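Local coordinates for Tll1590 protein (PDB 6LDQ) that belongs to the GT-B glycosyltransferase superfamily, its chain forming a Rossmann-like alpha/beta domain around a mostly parallel sheet, at residues H46-T51 against H67-R72; V170-P175 against T191-C196. All blocks are in the same frame, centred on the assembly; numbering follows the deposited sequence.

Interaction 1: residues H46-T51 against H67-R72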
loop_
_atom_site.group_PDB
_atom_site.type_symbol
_atom_site.label_atom_id
_atom_site.label_comp_id
_atom_site.label_asym_id
_atom_site.label_seq_id
_atom_site.Cartn_x
_atom_site.Cartn_y
_atom_site.Cartn_z
ATOM N N HIS A 46 -4.936 -4.649 13.202
ATOM C CA HIS A 46 -5.927 -3.580 13.085
ATOM C C HIS A 46 -5.663 -2.849 11.769
ATOM O O HIS A 46 -4.659 -2.143 11.651
ATOM C CB HIS A 46 -5.829 -2.638 14.282
ATOM C CG HIS A 46 -5.930 -3.336 15.605
ATOM N ND1 HIS A 46 -5.944 -2.654 16.804
ATOM C CD2 HIS A 46 -6.027 -4.651 15.918
ATOM C CE1 HIS A 46 -6.044 -3.522 17.799
ATOM N NE2 HIS A 46 -6.099 -4.740 17.288
ATOM N N VAL A 47 -6.547 -3.025 10.781
ATOM C CA VAL A 47 -6.274 -2.662 9.385
ATOM C C VAL A 47 -7.289 -1.641 8.871
ATOM O O VAL A 47 -8.485 -1.944 8.778
ATOM C CB VAL A 47 -6.307 -3.885 8.456
ATOM C CG1 VAL A 47 -5.974 -3.443 7.007
ATOM C CG2 VAL A 47 -5.409 -5.009 8.964
ATOM N N ASP A 48 -6.789 -0.483 8.427
ATOM C CA ASP A 48 -7.544 0.511 7.670
ATOM C C ASP A 48 -7.008 0.492 6.237
ATOM O O ASP A 48 -5.828 0.765 6.029
ATOM C CB ASP A 48 -7.374 1.913 8.272
ATOM C CG ASP A 48 -8.149 2.107 9.610
ATOM O OD1 ASP A 48 -9.136 1.389 9.828
ATOM O OD2 ASP A 48 -7.761 2.988 10.404
ATOM N N MET A 49 -7.864 0.161 5.270
ATOM C CA MET A 49 -7.517 0.158 3.854
ATOM C C MET A 49 -8.135 1.386 3.191
ATOM O O MET A 49 -9.315 1.674 3.410
ATOM C CB MET A 49 -8.027 -1.119 3.176
ATOM C CG MET A 49 -7.315 -2.407 3.604
ATOM S SD MET A 49 -8.303 -3.857 3.182
ATOM C CE MET A 49 -9.513 -3.726 4.497
ATOM N N PHE A 50 -7.342 2.109 2.398
ATOM C CA PHE A 50 -7.783 3.345 1.756
ATOM C C PHE A 50 -7.752 3.177 0.239
ATOM O O PHE A 50 -6.750 2.704 -0.324
ATOM C CB PHE A 50 -6.908 4.546 2.160
ATOM C CG PHE A 50 -6.922 4.856 3.642
ATOM C CD1 PHE A 50 -6.177 4.093 4.549
ATOM C CD2 PHE A 50 -7.682 5.913 4.131
ATOM C CE1 PHE A 50 -6.207 4.392 5.921
ATOM C CE2 PHE A 50 -7.713 6.210 5.498
ATOM C CZ PHE A 50 -6.972 5.444 6.391
ATOM N N THR A 51 -8.858 3.539 -0.408
ATOM C CA THR A 51 -8.944 3.632 -1.853
ATOM C C THR A 51 -9.700 4.918 -2.172
ATOM O O THR A 51 -10.210 5.602 -1.274
ATOM C CB THR A 51 -9.606 2.369 -2.459
ATOM O OG1 THR A 51 -9.568 2.431 -3.902
ATOM C CG2 THR A 51 -11.054 2.189 -1.970
ATOM N N HIS A 67 -11.966 -4.617 13.661
ATOM C CA HIS A 67 -10.680 -3.956 13.474
ATOM C C HIS A 67 -10.265 -3.915 12.011
ATOM O O HIS A 67 -9.076 -3.772 11.728
ATOM C CB HIS A 67 -9.590 -4.629 14.309
ATOM C CG HIS A 67 -10.010 -4.934 15.713
ATOM N ND1 HIS A 67 -10.363 -6.201 16.119
ATOM C CD2 HIS A 67 -10.118 -4.142 16.805
ATOM C CE1 HIS A 67 -10.679 -6.177 17.403
ATOM N NE2 HIS A 67 -10.537 -4.938 17.845
ATOM N N CYS A 68 -11.217 -4.025 11.082
ATOM C CA CYS A 68 -10.913 -4.022 9.655
ATOM C C CYS A 68 -11.973 -3.213 8.918
ATOM O O CYS A 68 -13.165 -3.516 9.017
ATOM C CB CYS A 68 -10.855 -5.459 9.110
ATOM S SG CYS A 68 -10.668 -5.574 7.311
ATOM N N ARG A 69 -11.546 -2.199 8.164
ATOM C CA ARG A 69 -12.477 -1.397 7.381
ATOM C C ARG A 69 -11.795 -0.879 6.120
ATOM O O ARG A 69 -10.567 -0.786 6.049
ATOM C CB ARG A 69 -13.013 -0.212 8.185
ATOM C CG ARG A 69 -11.938 0.647 8.791
ATOM C CD ARG A 69 -12.478 1.616 9.856
ATOM N NE ARG A 69 -11.427 2.541 10.270
ATOM C CZ ARG A 69 -11.628 3.763 10.753
ATOM N NH1 ARG A 69 -12.860 4.232 10.914
ATOM N NH2 ARG A 69 -10.588 4.509 11.089
ATOM N N THR A 70 -12.615 -0.524 5.137
ATOM C CA THR A 70 -12.178 0.218 3.954
ATOM C C THR A 70 -12.658 1.656 4.090
ATOM O O THR A 70 -13.816 1.894 4.455
ATOM C CB THR A 70 -12.732 -0.399 2.665
ATOM O OG1 THR A 70 -12.373 -1.776 2.606
ATOM C CG2 THR A 70 -12.177 0.317 1.400
ATOM N N ILE A 71 -11.768 2.605 3.810
ATOM C CA ILE A 71 -12.086 4.028 3.811
ATOM C C ILE A 71 -11.955 4.545 2.379
ATOM O O ILE A 71 -10.922 4.336 1.725
ATOM C CB ILE A 71 -11.166 4.791 4.782
ATOM C CG1 ILE A 71 -11.579 4.502 6.237
ATOM C CG2 ILE A 71 -11.215 6.272 4.499
ATOM C CD1 ILE A 71 -10.439 4.585 7.243
ATOM N N ARG A 72 -13.011 5.176 1.872
ATOM C CA ARG A 72 -13.007 5.707 0.510
ATOM C C ARG A 72 -12.840 7.218 0.577
ATOM O O ARG A 72 -13.654 7.919 1.195
ATOM C CB ARG A 72 -14.276 5.309 -0.243
ATOM C CG ARG A 72 -14.395 3.808 -0.410
ATOM C CD ARG A 72 -15.697 3.373 -1.042
ATOM N NE ARG A 72 -15.723 3.649 -2.471
ATOM C CZ ARG A 72 -15.182 2.865 -3.395
ATOM N NH1 ARG A 72 -14.569 1.747 -3.035
ATOM N NH2 ARG A 72 -15.253 3.206 -4.680
HETATM O O HOH W 1 -9.399 -0.929 11.499
#
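Arg-69 carries its CG between its own backbone N and carbonyl carbon (chi1 53°), and Asp-48 holds its carboxylate carbon beside the backbone N (chi1 -73°); from these starts the two side chains meet on one face of a parallel strand pair. The guanidinium is presented side-on: NE bonds OD1 of Asp-48 at 2.6 Å, while NH2 reaches OD2 at a longer 3.3 Å. The Asp-48 oxygens lie within a degree or two of the guanidinium plane, yet both nitrogens stand above the carboxylate plane, the two planes being 50° apart. Tyr-106 also bonds OD2, and a water lies 2.9 Å from OD1 and can donate to it. Ile-71 CD1 lies over a face of the guanidinium, toward its rim; the same side chain runs beside Phe-50, pointing the same way, with CG2 3.6 Å from CD2. Phe-97 and Tyr-100 of helix 90-104 meet that ring edge-to-face. On the other face Met-49 CE lies 3.6 Å from Cys-68 SG, beneath helix 32-42. Where the strands begin, the rings of His-46 and His-67 form an offset stack, centroids 4.6 Å apart. Five backbone bonds join the strands, from Val-47 N to His-67 O (2.8 Å) through to Thr-51 N to Ile-71 O. Such parallel pairing, covered by a helix on each face, is characteristic of the Rossmann-like domains of GT-B proteins.

Interaction 2: residues V170-P175 against T191-C196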
loop_
_atom_site.group_PDB
_atom_site.type_symbol
_atom_site.label_atom_id
_atom_site.label_comp_id
_atom_site.label_asym_id
_atom_site.label_seq_id
_atom_site.Cartn_x
_atom_site.Cartn_y
_atom_site.Cartn_z
ATOM N N VAL A 170 10.058 -4.024 -0.585
ATOM C CA VAL A 170 9.190 -4.091 -1.754
ATOM C C VAL A 170 8.838 -5.543 -2.050
ATOM O O VAL A 170 9.730 -6.372 -2.256
ATOM C CB VAL A 170 9.842 -3.437 -2.980
ATOM C CG1 VAL A 170 8.951 -3.653 -4.184
ATOM C CG2 VAL A 170 10.058 -1.972 -2.719
ATOM N N ILE A 171 7.547 -5.834 -2.122
ATOM C CA ILE A 171 7.043 -7.184 -2.340
ATOM C C ILE A 171 6.806 -7.403 -3.834
ATOM O O ILE A 171 6.182 -6.573 -4.511
ATOM C CB ILE A 171 5.759 -7.414 -1.514
ATOM C CG1 ILE A 171 6.127 -7.508 -0.028
ATOM C CG2 ILE A 171 5.049 -8.692 -1.968
ATOM C CD1 ILE A 171 5.369 -6.581 0.886
ATOM N N VAL A 172 7.362 -8.493 -4.366
ATOM C CA VAL A 172 7.095 -8.937 -5.729
ATOM C C VAL A 172 6.228 -10.182 -5.669
ATOM O O VAL A 172 6.308 -10.968 -4.714
ATOM C CB VAL A 172 8.407 -9.216 -6.491
ATOM C CG1 VAL A 172 9.136 -7.905 -6.776
ATOM C CG2 VAL A 172 9.288 -10.150 -5.680
ATOM N N THR A 173 5.394 -10.374 -6.680
ATOM C CA THR A 173 4.435 -11.474 -6.636
ATOM C C THR A 173 4.818 -12.646 -7.526
ATOM O O THR A 173 4.093 -13.639 -7.558
ATOM C CB THR A 173 3.022 -10.983 -6.993
ATOM O OG1 THR A 173 2.942 -10.675 -8.386
ATOM C CG2 THR A 173 2.662 -9.743 -6.189
ATOM N N SER A 174 5.942 -12.569 -8.232
ATOM C CA SER A 174 6.422 -13.698 -9.017
ATOM C C SER A 174 7.877 -13.449 -9.361
ATOM O O SER A 174 8.312 -12.291 -9.398
ATOM C CB SER A 174 5.599 -13.885 -10.298
ATOM O OG SER A 174 5.692 -12.745 -11.130
ATOM N N PRO A 175 8.660 -14.498 -9.595
ATOM C CA PRO A 175 10.039 -14.269 -10.042
ATOM C C PRO A 175 10.111 -13.455 -11.316
ATOM O O PRO A 175 11.028 -12.642 -11.468
ATOM C CB PRO A 175 10.569 -15.692 -10.235
ATOM C CG PRO A 175 9.793 -16.479 -9.219
ATOM C CD PRO A 175 8.408 -15.928 -9.340
ATOM N N THR A 191 13.712 -6.626 -2.031
ATOM C CA THR A 191 12.511 -7.269 -2.537
ATOM C C THR A 191 12.300 -8.597 -1.819
ATOM O O THR A 191 13.259 -9.275 -1.442
ATOM C CB THR A 191 12.587 -7.494 -4.056
ATOM O OG1 THR A 191 13.888 -7.991 -4.413
ATOM C CG2 THR A 191 12.323 -6.173 -4.824
ATOM N N ARG A 192 11.036 -8.966 -1.632
ATOM C CA ARG A 192 10.682 -10.247 -1.036
ATOM C C ARG A 192 9.572 -10.875 -1.860
ATOM O O ARG A 192 8.687 -10.166 -2.346
ATOM C CB ARG A 192 10.223 -10.081 0.416
ATOM C CG ARG A 192 11.309 -9.581 1.335
ATOM C CD ARG A 192 12.013 -10.742 2.021
ATOM N NE ARG A 192 13.388 -10.402 2.377
ATOM C CZ ARG A 192 14.192 -11.191 3.083
ATOM N NH1 ARG A 192 13.759 -12.373 3.519
ATOM N NH2 ARG A 192 15.428 -10.797 3.358
ATOM N N LEU A 193 9.617 -12.200 -1.999
ATOM C CA LEU A 193 8.659 -12.933 -2.819
ATOM C C LEU A 193 7.466 -13.316 -1.964
ATOM O O LEU A 193 7.595 -14.134 -1.049
ATOM C CB LEU A 193 9.286 -14.184 -3.427
ATOM C CG LEU A 193 8.368 -14.952 -4.373
ATOM C CD1 LEU A 193 8.012 -14.078 -5.599
ATOM C CD2 LEU A 193 9.026 -16.244 -4.833
ATOM N N ILE A 194 6.311 -12.741 -2.267
ATOM C CA ILE A 194 5.036 -13.198 -1.731
ATOM C C ILE A 194 4.114 -13.478 -2.909
ATOM O O ILE A 194 3.550 -12.557 -3.505
ATOM C CB ILE A 194 4.421 -12.173 -0.765
ATOM C CG1 ILE A 194 5.476 -11.654 0.213
ATOM C CG2 ILE A 194 3.238 -12.788 -0.020
ATOM C CD1 ILE A 194 6.013 -12.692 1.172
ATOM N N PRO A 195 3.952 -14.742 -3.286
ATOM C CA PRO A 195 3.432 -15.057 -4.618
ATOM C C PRO A 195 1.940 -14.813 -4.745
ATOM O O PRO A 195 1.171 -14.958 -3.793
ATOM C CB PRO A 195 3.760 -16.546 -4.787
ATOM C CG PRO A 195 4.681 -16.894 -3.635
ATOM C CD PRO A 195 4.330 -15.955 -2.541
ATOM N N CYS A 196 1.554 -14.401 -5.952
ATOM C CA CYS A 196 0.153 -14.343 -6.344
ATOM C C CYS A 196 -0.544 -15.656 -6.017
ATOM O O CYS A 196 0.012 -16.737 -6.231
ATOM C CB CYS A 196 0.053 -14.051 -7.844
ATOM S SG CYS A 196 -1.577 -14.333 -8.570
#
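A beta-alpha-beta crossover brings 170-175 and 191-196 together: strand 169-172 leads into helix 175-185, which returns the chain to the parallel strand 191-193. Val-170 O accepts a hydrogen bond from Arg-192 N, and Val-172 N donates one to Arg-192 O at 2.9 Å. Val-172 O then takes Ile-194 N. Pairing outlasts the strands, for Cys-196 N bonds Thr-173 O at 3.1 Å, lying in the carbonyl plane on a lone pair. On the face carrying Ile-171 and Arg-192, Ile-171 meets Ile-194, just past the strand, obliquely, CG2 of the first resting 3.7 Å from CG1 of the second. On the opposite face Val-172 places CG2 between its backbone N and carbonyl carbon, where it packs 3.4 Å from Arg-192 O, and its CG1 touches Thr-191 CG2 at 4.1 Å. The CD1 methyl of Leu-193 comes within 3.7 Å of Ser-174 N and also brushes Pro-175 CD at 4.2 Å. Ser-174 is the N-cap of the crossover helix, its OG making a weak bond to Glu-177 N. Thr-191 OG1 is held by Glu-178 of that helix, whose Leu-181 also packs on Val-172. Helix 200-216 covers the other face, with Met-207 against both isoleucines, while Ile-171 continues the sheet through backbone bonds to His-133 and Tyr-135.

How the interactions relate
Interactions 1 and 2 belong to one sheet but lie on opposite sides of the chain's centre, their own centres 23 Å apart and their nearest atoms about 13 Å. Both are parallel strand pairs, but of twelve touching residues interaction 1 has six buried and one exposed, interaction 2 four and four, so the second lies nearer the surface. In interaction 1 strand 47-52 is an inner strand, and 68-73 is flanked by 61-63; in interaction 2 strand 191-193 is the outermost on its side. The chemistry differs as well: 46-51 with 67-72 adds a salt bridge, a histidine stack and a Phe-Ile contact to its backbone bonds, whereas 170-175 with 191-196 relies on backbone pairing and small aliphatic contacts.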